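PDB 6LYJ: uracil-DNA glycosylase from Epstein-Barr virus, which belongs to the uracil-DNA glycosylase superfamily and folds as an alpha/beta domain built around a four-stranded parallel sheet. Local coordinates for residues A[37-42]-A[179-184]; A[170-175]-A[195-200]; A[210-215]-A[225-230]. One frame throughout, in Å; residues are numbered along the deposited sequence.

From the N terminus, the chain opens contact 1 at the end of helix 32-38 and closes it only at the end of helix 167-181, after 136 intervening residues. Contact 2 starts on that same helix before contact 1 has closed and ends at 195-200, so the two cross, and they touch where Leu38 and Leu40 pack on Phe170, Val174 and His173. Together they tie helix 32-38 and the turn after helix 191-195 to helix 167-181, contact 2 through its earlier turns and contact 1 at its C-terminal end. Contact 3 follows in series, closing the short loop between strand 207-211 and the approach to helix 235-245, its centre about 19 Å from that of contact 2.

Contact 1. Residues A[37-42]-A[179-184]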
# COMPACT_ATOMS: atom_id res chain seq x y z
N PHE A 37 -16.98 18.79 7.92
CA PHE A 37 -16.11 18.18 8.92
C PHE A 37 -14.75 18.87 8.98
O PHE A 37 -14.22 19.10 10.07
CB PHE A 37 -15.95 16.70 8.61
CG PHE A 37 -15.15 15.94 9.62
CD1 PHE A 37 -15.72 15.52 10.81
CD2 PHE A 37 -13.82 15.62 9.38
CE1 PHE A 37 -14.99 14.81 11.74
CE2 PHE A 37 -13.08 14.91 10.30
CZ PHE A 37 -13.66 14.51 11.49
N LEU A 38 -14.16 19.18 7.83
CA LEU A 38 -12.81 19.72 7.82
C LEU A 38 -12.77 21.20 8.19
O LEU A 38 -11.79 21.65 8.79
CB LEU A 38 -12.17 19.51 6.44
CG LEU A 38 -11.96 18.07 5.98
CD1 LEU A 38 -11.44 18.04 4.54
CD2 LEU A 38 -11.02 17.33 6.92
N GLN A 39 -13.82 21.95 7.87
CA GLN A 39 -13.88 23.39 8.14
C GLN A 39 -12.63 24.08 7.59
O GLN A 39 -11.94 24.82 8.29
CB GLN A 39 -14.05 23.67 9.63
CG GLN A 39 -15.31 23.08 10.24
CD GLN A 39 -16.57 23.77 9.74
OE1 GLN A 39 -16.58 24.97 9.50
NE2 GLN A 39 -17.64 22.99 9.57
N LEU A 40 -12.34 23.82 6.32
CA LEU A 40 -11.10 24.32 5.72
C LEU A 40 -11.12 25.84 5.65
O LEU A 40 -12.10 26.44 5.19
CB LEU A 40 -10.91 23.74 4.33
CG LEU A 40 -10.73 22.22 4.20
CD1 LEU A 40 -10.61 21.84 2.73
CD2 LEU A 40 -9.49 21.77 4.96
N SER A 41 -10.04 26.47 6.13
CA SER A 41 -9.91 27.91 5.99
C SER A 41 -9.89 28.28 4.50
O SER A 41 -9.65 27.42 3.64
CB SER A 41 -8.63 28.39 6.67
OG SER A 41 -7.48 27.87 6.02
N PRO A 42 -10.17 29.54 4.17
CA PRO A 42 -10.09 29.96 2.76
C PRO A 42 -8.76 29.65 2.10
O PRO A 42 -8.73 29.18 0.96
CB PRO A 42 -10.37 31.46 2.83
CG PRO A 42 -11.26 31.61 4.02
CD PRO A 42 -10.75 30.60 5.02
N SER A 179 -8.02 12.85 14.08
CA SER A 179 -7.57 12.68 15.46
C SER A 179 -8.21 13.72 16.38
O SER A 179 -8.66 13.39 17.49
CB SER A 179 -6.05 12.79 15.52
OG SER A 179 -5.58 12.68 16.85
N GLU A 180 -8.28 14.97 15.93
CA GLU A 180 -8.79 16.05 16.76
C GLU A 180 -10.30 15.96 16.98
O GLU A 180 -10.79 16.15 18.10
CB GLU A 180 -8.41 17.39 16.14
CG GLU A 180 -9.07 18.61 16.76
CD GLU A 180 -8.87 19.86 15.94
OE1 GLU A 180 -7.81 19.97 15.27
OE2 GLU A 180 -9.76 20.74 15.95
N ARG A 181 -11.05 15.67 15.91
CA ARG A 181 -12.50 15.80 15.92
C ARG A 181 -13.22 14.53 16.36
O ARG A 181 -14.34 14.62 16.88
CB ARG A 181 -13.00 16.18 14.52
CG ARG A 181 -12.41 17.48 13.97
CD ARG A 181 -13.29 18.68 14.23
NE ARG A 181 -12.59 19.92 13.90
CZ ARG A 181 -12.79 20.63 12.80
NH1 ARG A 181 -13.70 20.24 11.91
NH2 ARG A 181 -12.10 21.75 12.58
N LEU A 182 -12.63 13.36 16.15
CA LEU A 182 -13.26 12.12 16.57
C LEU A 182 -12.97 11.85 18.04
O LEU A 182 -11.85 12.07 18.52
CB LEU A 182 -12.77 10.95 15.72
CG LEU A 182 -13.12 11.02 14.23
CD1 LEU A 182 -12.53 9.83 13.48
CD2 LEU A 182 -14.63 11.09 14.02
N LYS A 183 -13.99 11.38 18.76
CA LYS A 183 -13.82 11.08 20.18
C LYS A 183 -12.96 9.84 20.39
O LYS A 183 -12.13 9.80 21.30
CB LYS A 183 -15.19 10.90 20.83
CG LYS A 183 -15.15 10.64 22.33
CD LYS A 183 -16.56 10.44 22.89
CE LYS A 183 -16.53 10.30 24.40
NZ LYS A 183 -17.90 10.29 24.99
N ALA A 184 -13.15 8.81 19.56
CA ALA A 184 -12.43 7.55 19.72
C ALA A 184 -12.32 6.88 18.36
O ALA A 184 -13.34 6.63 17.71
CB ALA A 184 -13.15 6.63 20.71
O HOH W 1 -11.10 24.33 10.94
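Arg181 lays its side chain past Phe37, the two running in opposite directions where the last turns of helices 32-38 and 167-181 meet. Arg181 CB sits 3.5 Å from Phe37 CZ, approaching the ring obliquely, and Arg181 CG stands 4.1 Å from Phe37 CZ. The anti position of Phe37 CG relative to the backbone N (chi1 -176°) carries it toward helix 167-181, and the ring also reaches Leu182, whose CD2 is 4.4 Å from Phe37 CZ. At CD the arginine chain bends (chi2 -95°). Next along, Arg181 NE has Glu180 OE2 at 3.6 Å, a salt bridge lying in the guanidinium plane. The contact thus joins the C-terminal ends of two helices of the alpha/beta fold, and Gln39, with positive phi, is the residue at which the first helix breaks off. The guanidinium ends beside the residues at which helix 32-38 stops. Arg181 NH1 is modelled near Gln39 CG and too near Phe37 O, so its exact place is doubtful. Arg181 NH2 makes a weak hydrogen bond of 3.2 Å to water 1, and that water donates to Gln39 O at 2.8 Å. The amide of Gln39 turns elsewhere, its NE2 bonding to Asp36 O.

Contact 2. Residues A[170-175]-A[195-200]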
# COMPACT_ATOMS: atom_id res chain seq x y z
N PHE A 170 -2.46 17.59 2.21
CA PHE A 170 -3.90 17.45 2.41
C PHE A 170 -4.22 16.25 3.29
O PHE A 170 -5.01 16.35 4.23
CB PHE A 170 -4.62 17.35 1.06
CG PHE A 170 -6.09 17.03 1.19
CD1 PHE A 170 -6.96 17.92 1.81
CD2 PHE A 170 -6.60 15.84 0.69
CE1 PHE A 170 -8.31 17.62 1.94
CE2 PHE A 170 -7.96 15.54 0.81
CZ PHE A 170 -8.81 16.44 1.44
N THR A 171 -3.64 15.09 2.98
CA THR A 171 -3.96 13.89 3.75
C THR A 171 -3.38 13.95 5.16
O THR A 171 -4.01 13.43 6.10
CB THR A 171 -3.50 12.63 3.02
OG1 THR A 171 -2.11 12.72 2.68
CG2 THR A 171 -4.32 12.43 1.75
N ASP A 172 -2.22 14.59 5.35
CA ASP A 172 -1.74 14.88 6.70
C ASP A 172 -2.77 15.68 7.47
O ASP A 172 -3.07 15.38 8.64
CB ASP A 172 -0.42 15.66 6.63
CG ASP A 172 0.79 14.77 6.43
OD1 ASP A 172 0.64 13.53 6.35
OD2 ASP A 172 1.91 15.33 6.35
N HIS A 173 -3.31 16.73 6.85
CA HIS A 173 -4.30 17.56 7.54
C HIS A 173 -5.55 16.75 7.87
O HIS A 173 -6.12 16.88 8.96
CB HIS A 173 -4.63 18.79 6.69
CG HIS A 173 -5.58 19.75 7.35
ND1 HIS A 173 -5.21 20.55 8.41
CD2 HIS A 173 -6.87 20.05 7.08
CE1 HIS A 173 -6.24 21.30 8.77
NE2 HIS A 173 -7.26 21.01 7.98
N VAL A 174 -5.98 15.90 6.93
CA VAL A 174 -7.13 15.03 7.17
C VAL A 174 -6.89 14.13 8.38
O VAL A 174 -7.76 13.95 9.23
CB VAL A 174 -7.45 14.19 5.91
CG1 VAL A 174 -8.43 13.07 6.26
CG2 VAL A 174 -8.02 15.08 4.82
N ILE A 175 -5.70 13.53 8.46
CA ILE A 175 -5.37 12.66 9.60
C ILE A 175 -5.43 13.46 10.90
O ILE A 175 -6.00 13.01 11.90
CB ILE A 175 -3.99 12.00 9.39
CG1 ILE A 175 -4.04 11.04 8.20
CG2 ILE A 175 -3.54 11.28 10.66
CD1 ILE A 175 -2.67 10.58 7.71
N GLY A 195 3.88 4.56 9.31
CA GLY A 195 4.30 4.78 10.68
C GLY A 195 4.74 6.21 10.93
O GLY A 195 4.62 6.71 12.05
N ASP A 196 5.26 6.88 9.90
CA ASP A 196 5.68 8.27 10.06
C ASP A 196 4.52 9.19 10.41
O ASP A 196 4.75 10.30 10.89
CB ASP A 196 6.37 8.77 8.79
CG ASP A 196 7.16 10.05 9.02
OD1 ASP A 196 7.88 10.12 10.04
OD2 ASP A 196 7.05 10.98 8.20
N LYS A 197 3.28 8.76 10.18
CA LYS A 197 2.11 9.59 10.44
C LYS A 197 1.65 9.52 11.89
O LYS A 197 0.74 10.27 12.27
CB LYS A 197 0.95 9.16 9.53
CG LYS A 197 1.27 9.18 8.06
CD LYS A 197 1.76 10.54 7.62
CE LYS A 197 2.33 10.50 6.22
NZ LYS A 197 2.83 11.83 5.81
N ALA A 198 2.25 8.64 12.70
CA ALA A 198 1.81 8.45 14.08
C ALA A 198 1.88 9.74 14.88
O ALA A 198 1.02 10.00 15.73
CB ALA A 198 2.66 7.37 14.75
N SER A 199 2.89 10.57 14.62
CA SER A 199 3.06 11.82 15.35
C SER A 199 1.94 12.82 15.08
O SER A 199 1.86 13.83 15.78
CB SER A 199 4.41 12.43 15.01
OG SER A 199 4.49 12.75 13.63
N LEU A 200 1.09 12.57 14.08
CA LEU A 200 -0.08 13.40 13.84
C LEU A 200 -1.26 13.03 14.73
O LEU A 200 -2.22 13.81 14.81
CB LEU A 200 -0.51 13.29 12.38
CG LEU A 200 0.48 13.73 11.30
CD1 LEU A 200 -0.07 13.45 9.91
CD2 LEU A 200 0.79 15.21 11.45
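Asp172 and Lys197 form the polar half of this contact, between helix 167-181 and the turn that follows helix 191-195. Lys197 NZ donates to Asp172 OD1 at 2.8 Å, a hydrogen bond that is also a salt bridge, and Asp172 OD1 accepts with its syn lone pair, on the side of the other carboxylate oxygen. The lysine chain bends at its second torsion (chi2 -57°), which sets Lys197 CD 3.4 Å from Asp172 OD1; beyond that it runs extended, so that CE lies beside the same oxygen and NZ ends on it. The two side chains cross at about a right angle.

The apolar half lies alongside. Ile175 CG2 packs on Leu200 CB at 4.0 Å, next to the closest backbone approach of the two segments, while Ile175 CD1 stands 4.2 Å from Lys197 CG and so meets the aliphatic part of the lysine. Leu200 CD1 also lies 3.6 Å from Asp172 OD1. Ile175 and Lys197 both rest on Leu88 of strand 85-89, and Ile175 further touches Leu148 of strand 145-149, which places the contact against the central parallel sheet, as expected of a helix layer in an alpha/beta fold.

Within these two segments one carboxylate oxygen thus has a charged donor and a methyl group in different directions. In such partly apolar surroundings the attraction between the charges may be somewhat less screened than in bulk water, though both residues remain partly exposed, and the ammonium group would help to keep Asp172 ionised.

Contact 3. Residues A[210-215]-A[225-230]; sequences TSQHPS and SAQQKF
Gln212 and Phe230 lose more surface here than any other residue of the two segments, and each is gripped in its own way. The backbone of Gln212 bonds to Gln228, Gln212 N to Gln228 O at 2.9 Å, with an N-H...O angle of 170° and the donor nearly along the C=O axis. Its side chain, extended beyond CG, ends in an amide whose two heteroatoms point to Lys229 and Ser225 respectively. Lys229 NZ donates to Gln212 OE1 at 2.8 Å, in the plane of the amide and on a lone pair, and bonds also to Ala218 O; on the other branch, Gln212 NE2 lies 2.7 Å from OG of the poorly ordered Ser225.

Phe230 carries the apolar end. Its chi1 (-176°) carries Phe230 CG toward Pro214, and Pro214 CB stands 3.4 Å from the centroid of the Phe230 ring and almost on the normal, a CH-pi contact over one face. Gln212 O comes instead to the ring edge, 3.6 Å from Phe230 CD1. Ser211 OG donates to Gln212 O at 2.9 Å and is itself bonded by Asn233 ND2, which probably helps to hold the Ser211 hydroxyl against that carbonyl. Trp190 meets the Phe230 ring edge-to-face, linking the contact to the sheet, and water 3 accepts from Phe230 N at 2.8 Å.

Another protein chain packs against Gln212, His213, Ser215 and Ser225. The His-Pro-Ser sequence at 213-215, following the C-terminal end of an outermost strand of the parallel sheet within this chain, marks the start of what is called the leucine loop in this family, and the contact closes that loop at its base.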
# COMPACT_ATOMS: atom_id res chain seq x y z
N THR A 210 0.53 -0.31 15.15
CA THR A 210 1.64 -0.29 14.20
C THR A 210 2.18 -1.70 14.02
O THR A 210 2.11 -2.53 14.93
CB THR A 210 2.77 0.63 14.66
OG1 THR A 210 3.36 0.11 15.85
CG2 THR A 210 2.26 2.04 14.92
N SER A 211 2.72 -1.95 12.83
CA SER A 211 3.41 -3.20 12.53
C SER A 211 4.17 -3.00 11.22
O SER A 211 4.08 -1.95 10.58
CB SER A 211 2.43 -4.38 12.43
OG SER A 211 1.73 -4.36 11.20
N GLN A 212 4.90 -4.03 10.83
CA GLN A 212 5.49 -4.05 9.50
C GLN A 212 4.40 -4.09 8.43
O GLN A 212 3.24 -4.40 8.70
CB GLN A 212 6.42 -5.25 9.34
CG GLN A 212 7.76 -5.07 10.03
CD GLN A 212 8.71 -6.21 9.74
OE1 GLN A 212 8.28 -7.34 9.50
NE2 GLN A 212 10.00 -5.91 9.74
N HIS A 213 4.80 -3.77 7.21
CA HIS A 213 3.88 -3.70 6.10
C HIS A 213 3.38 -5.10 5.74
O HIS A 213 4.11 -6.08 5.89
CB HIS A 213 4.57 -3.06 4.90
CG HIS A 213 3.64 -2.53 3.86
ND1 HIS A 213 3.12 -3.32 2.85
CD2 HIS A 213 3.14 -1.29 3.66
CE1 HIS A 213 2.33 -2.58 2.09
NE2 HIS A 213 2.34 -1.34 2.55
N PRO A 214 2.13 -5.23 5.28
CA PRO A 214 1.63 -6.54 4.86
C PRO A 214 2.22 -7.07 3.57
O PRO A 214 1.92 -8.21 3.19
CB PRO A 214 0.12 -6.30 4.71
CG PRO A 214 0.03 -4.84 4.35
CD PRO A 214 1.08 -4.20 5.21
N SER A 215 3.05 -6.29 2.88
CA SER A 215 3.62 -6.73 1.62
C SER A 215 4.32 -8.08 1.79
O SER A 215 4.99 -8.31 2.81
CB SER A 215 4.62 -5.69 1.10
OG SER A 215 5.28 -6.15 -0.07
N SER A 225 13.83 -7.21 13.48
CA SER A 225 12.86 -6.13 13.36
C SER A 225 12.28 -5.69 14.70
O SER A 225 11.51 -6.42 15.33
CB SER A 225 11.72 -6.56 12.43
OG SER A 225 12.17 -6.70 11.10
N ALA A 226 12.67 -4.48 15.13
CA ALA A 226 12.06 -3.88 16.32
C ALA A 226 10.54 -3.86 16.21
O ALA A 226 9.84 -3.94 17.23
CB ALA A 226 12.61 -2.47 16.53
N GLN A 227 10.02 -3.74 14.99
CA GLN A 227 8.59 -3.75 14.76
C GLN A 227 8.06 -5.18 14.61
O GLN A 227 8.73 -6.06 14.06
CB GLN A 227 8.23 -2.95 13.51
CG GLN A 227 7.80 -1.53 13.79
CD GLN A 227 6.85 -1.01 12.74
OE1 GLN A 227 7.01 -1.28 11.55
NE2 GLN A 227 5.84 -0.27 13.17
N GLN A 228 6.84 -5.37 15.10
CA GLN A 228 6.15 -6.65 15.00
C GLN A 228 5.80 -6.96 13.55
O GLN A 228 5.55 -6.06 12.74
CB GLN A 228 4.92 -6.61 15.89
CG GLN A 228 3.71 -7.35 15.40
CD GLN A 228 2.60 -7.36 16.42
OE1 GLN A 228 1.99 -6.33 16.71
NE2 GLN A 228 2.33 -8.53 16.99
N LYS A 229 5.81 -8.25 13.21
CA LYS A 229 5.41 -8.68 11.87
C LYS A 229 3.93 -8.40 11.63
O LYS A 229 3.11 -8.39 12.55
CB LYS A 229 5.67 -10.18 11.70
CG LYS A 229 7.13 -10.52 11.55
CD LYS A 229 7.56 -10.27 10.12
CE LYS A 229 9.00 -10.65 9.90
NZ LYS A 229 9.60 -9.71 8.92
N PHE A 230 3.58 -8.18 10.35
CA PHE A 230 2.18 -7.97 10.02
C PHE A 230 1.34 -9.19 10.39
O PHE A 230 0.37 -9.09 11.14
CB PHE A 230 2.00 -7.63 8.54
CG PHE A 230 0.58 -7.30 8.18
CD1 PHE A 230 0.10 -6.01 8.31
CD2 PHE A 230 -0.30 -8.30 7.77
CE1 PHE A 230 -1.22 -5.71 8.00
CE2 PHE A 230 -1.61 -8.00 7.46
CZ PHE A 230 -2.08 -6.71 7.58
O HOH W 2 4.95 -2.72 16.25
O HOH W 3 5.34 -8.65 8.21